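Local coordinates for protein prolyl-tRNA synthetase (Naegleria fowleri, PDB 6NAB) that probably charges tRNA(Pro) with proline, first activating the amino acid with ATP as class II aminoacyl-tRNA synthetases do, at residues T238-G243 against Q266-L271. Residues are numbered along the deposited sequence; the frame is centred on the assembly and turned at random.
Sequences TSHHLG and QNSWGL. With PRO (proline), chain N; AMP (adenosine monophosphate), chain M.
Different first torsions bring the imidazole of H241 and the carboxamide of N267 together on one face of two antiparallel strands: H241 CG lies beside its carbonyl carbon (chi1 178°) and N267 CG beside its backbone N (chi1 -56°). H241 ND1 donates to N267 OD1 at 2.9 Å, almost in the ring plane, though the ring and amide planes lie 62° apart. An asparagine suits this place because its amide offers both an acceptor, OD1 for H241, and a donor, ND2 for E183 and the A180 carbonyl of helix 177-198, the helix that W269 also packs against.

The face carrying T238, H240 and S268 lines the site that holds proline and AMP. H240 NE2 donates to the proline O at 2.9 Å, while its ND1 bonds T220 OG1, so both ring nitrogens are engaged and the imidazole is fixed in rotation. T238 OG1 reaches AMP O3P at 2.8 Å, and AMP O3' donates to G270 O at 2.8 Å. G270, with no side chain, lets the proline ring come close, its N 3.6 Å from PRO CB. Paired main-chain bonds join T238 to G270 and H240 to S268; beyond them L242 and G243 both face Q266, a classic beta bulge. These two strands thus give carboxylate, phosphate and ribose a different residue each, H240, T238 and G270, consistent with aligning amino acid and nucleotide for activation.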
loop_
_atom_site.group_PDB
_atom_site.type_symbol
_atom_site.label_atom_id
_atom_site.label_comp_id
_atom_site.label_asym_id
_atom_site.label_seq_id
_atom_site.Cartn_x
_atom_site.Cartn_y
_atom_site.Cartn_z
ATOM N N THR B 238 12.338 -10.611 10.446
ATOM C CA THR B 238 13.786 -10.605 10.631
ATOM C C THR B 238 14.343 -9.191 10.590
ATOM O O THR B 238 13.825 -8.305 9.904
ATOM C CB THR B 238 14.530 -11.479 9.588
ATOM O OG1 THR B 238 13.977 -11.268 8.287
ATOM C CG2 THR B 238 14.431 -12.949 9.944
ATOM N N SER B 239 15.418 -8.996 11.347
ATOM C CA SER B 239 16.091 -7.713 11.450
ATOM C C SER B 239 17.586 -7.964 11.275
ATOM O O SER B 239 18.216 -8.602 12.129
ATOM C CB SER B 239 15.789 -7.056 12.792
ATOM O OG SER B 239 16.376 -5.773 12.844
ATOM N N HIS B 240 18.142 -7.497 10.158
ATOM C CA HIS B 240 19.518 -7.808 9.778
ATOM C C HIS B 240 20.443 -6.629 10.024
ATOM O O HIS B 240 20.096 -5.476 9.737
ATOM C CB HIS B 240 19.637 -8.173 8.296
ATOM C CG HIS B 240 18.581 -9.103 7.801
ATOM N ND1 HIS B 240 18.510 -10.425 8.186
ATOM C CD2 HIS B 240 17.554 -8.902 6.937
ATOM C CE1 HIS B 240 17.474 -10.994 7.592
ATOM N NE2 HIS B 240 16.885 -10.096 6.818
ATOM N N HIS B 241 21.648 -6.928 10.501
ATOM C CA HIS B 241 22.752 -5.985 10.435
ATOM C C HIS B 241 23.595 -6.365 9.226
ATOM O O HIS B 241 24.138 -7.478 9.169
ATOM C CB HIS B 241 23.593 -6.002 11.708
ATOM C CG HIS B 241 24.767 -5.068 11.660
ATOM N ND1 HIS B 241 24.628 -3.706 11.492
ATOM C CD2 HIS B 241 26.101 -5.302 11.739
ATOM C CE1 HIS B 241 25.821 -3.141 11.475
ATOM N NE2 HIS B 241 26.734 -4.086 11.628
ATOM N N LEU B 242 23.677 -5.463 8.251
ATOM C CA LEU B 242 24.438 -5.729 7.038
ATOM C C LEU B 242 25.882 -5.275 7.152
ATOM O O LEU B 242 26.669 -5.524 6.230
ATOM C CB LEU B 242 23.779 -5.058 5.826
ATOM C CG LEU B 242 22.272 -5.284 5.656
ATOM C CD1 LEU B 242 21.725 -4.464 4.484
ATOM C CD2 LEU B 242 21.948 -6.775 5.494
ATOM N N GLY B 243 26.256 -4.646 8.265
ATOM C CA GLY B 243 27.620 -4.145 8.394
ATOM C C GLY B 243 27.939 -3.194 7.259
ATOM O O GLY B 243 27.129 -2.333 6.891
ATOM N N GLN B 266 24.951 -0.462 7.667
ATOM C CA GLN B 266 23.566 -0.583 7.243
ATOM C C GLN B 266 22.841 -1.743 7.919
ATOM O O GLN B 266 23.437 -2.766 8.283
ATOM C CB GLN B 266 23.474 -0.753 5.735
ATOM C CG GLN B 266 23.982 0.452 4.933
ATOM C CD GLN B 266 23.916 0.154 3.466
ATOM O OE1 GLN B 266 24.870 -0.380 2.880
ATOM N NE2 GLN B 266 22.764 0.427 2.869
ATOM N N ASN B 267 21.524 -1.570 8.045
ATOM C CA ASN B 267 20.591 -2.615 8.451
ATOM C C ASN B 267 19.496 -2.726 7.400
ATOM O O ASN B 267 19.200 -1.768 6.680
ATOM C CB ASN B 267 19.892 -2.311 9.793
ATOM C CG ASN B 267 20.852 -2.049 10.935
ATOM O OD1 ASN B 267 21.932 -2.638 11.019
ATOM N ND2 ASN B 267 20.454 -1.147 11.837
ATOM N N SER B 268 18.854 -3.887 7.349
ATOM C CA SER B 268 17.560 -3.992 6.695
ATOM C C SER B 268 16.687 -4.931 7.516
ATOM O O SER B 268 17.189 -5.791 8.247
ATOM C CB SER B 268 17.679 -4.444 5.215
ATOM O OG SER B 268 18.103 -5.792 5.093
ATOM N N TRP B 269 15.374 -4.713 7.455
ATOM C CA TRP B 269 14.474 -5.472 8.317
ATOM C C TRP B 269 13.108 -5.567 7.650
ATOM O O TRP B 269 12.625 -4.590 7.068
ATOM C CB TRP B 269 14.362 -4.844 9.723
ATOM C CG TRP B 269 14.664 -3.358 9.799
ATOM C CD1 TRP B 269 15.887 -2.778 9.961
ATOM C CD2 TRP B 269 13.716 -2.269 9.692
ATOM N NE1 TRP B 269 15.763 -1.392 9.970
ATOM C CE2 TRP B 269 14.440 -1.064 9.825
ATOM C CE3 TRP B 269 12.322 -2.206 9.541
ATOM C CZ2 TRP B 269 13.822 0.198 9.767
ATOM C CZ3 TRP B 269 11.708 -0.957 9.482
ATOM C CH2 TRP B 269 12.462 0.230 9.602
ATOM N N GLY B 270 12.496 -6.745 7.747
ATOM C CA GLY B 270 11.240 -7.013 7.069
ATOM C C GLY B 270 10.239 -7.877 7.817
ATOM O O GLY B 270 10.595 -8.867 8.465
ATOM N N LEU B 271 8.967 -7.509 7.710
ATOM C CA LEU B 271 7.844 -8.233 8.296
ATOM C C LEU B 271 6.765 -8.362 7.222
ATOM O O LEU B 271 6.431 -7.365 6.569
ATOM C CB LEU B 271 7.301 -7.464 9.515
ATOM C CG LEU B 271 6.155 -8.073 10.332
ATOM C CD1 LEU B 271 6.728 -9.142 11.262
ATOM C CD2 LEU B 271 5.355 -7.017 11.101
HETATM N N PRO N . 15.557 -7.393 2.908
HETATM C CA PRO N . 15.649 -8.319 4.044
HETATM C C PRO N . 15.112 -9.706 3.694
HETATM O O PRO N . 15.091 -10.608 4.542
HETATM C CB PRO N . 14.782 -7.649 5.122
HETATM C CG PRO N . 13.813 -6.774 4.331
HETATM C CD PRO N . 14.633 -6.273 3.175
HETATM O OXT PRO N . 14.704 -9.955 2.551
HETATM P P AMP M . 13.876 -13.651 5.039
HETATM O O1P AMP M . 14.594 -12.942 3.816
HETATM O O2P AMP M . 13.707 -15.201 4.981
HETATM O O3P AMP M . 14.546 -13.166 6.320
HETATM O "O5'" AMP M . 12.398 -13.073 5.210
HETATM C "C5'" AMP M . 12.142 -11.671 5.258
HETATM C "C4'" AMP M . 10.720 -11.396 5.671
HETATM O "O4'" AMP M . 9.829 -11.930 4.653
HETATM C "C3'" AMP M . 10.308 -12.054 6.984
HETATM O "O3'" AMP M . 9.371 -11.223 7.671
HETATM C "C2'" AMP M . 9.652 -13.363 6.521
HETATM O "O2'" AMP M . 8.702 -13.876 7.422
HETATM C "C1'" AMP M . 9.009 -12.950 5.198
HETATM N N9 AMP M . 8.922 -14.012 4.184
HETATM C C8 AMP M . 9.970 -14.611 3.537
HETATM N N7 AMP M . 9.612 -15.383 2.535
HETATM C C5 AMP M . 8.232 -15.295 2.532
HETATM C C6 AMP M . 7.246 -15.859 1.695
HETATM N N6 AMP M . 7.521 -16.643 0.645
HETATM N N1 AMP M . 5.951 -15.562 1.958
HETATM C C2 AMP M . 5.674 -14.751 2.984
HETATM N N3 AMP M . 6.517 -14.155 3.837
HETATM C C4 AMP M . 7.785 -14.465 3.553
HETATM O O HOH W 1 26.363 -2.447 4.132
#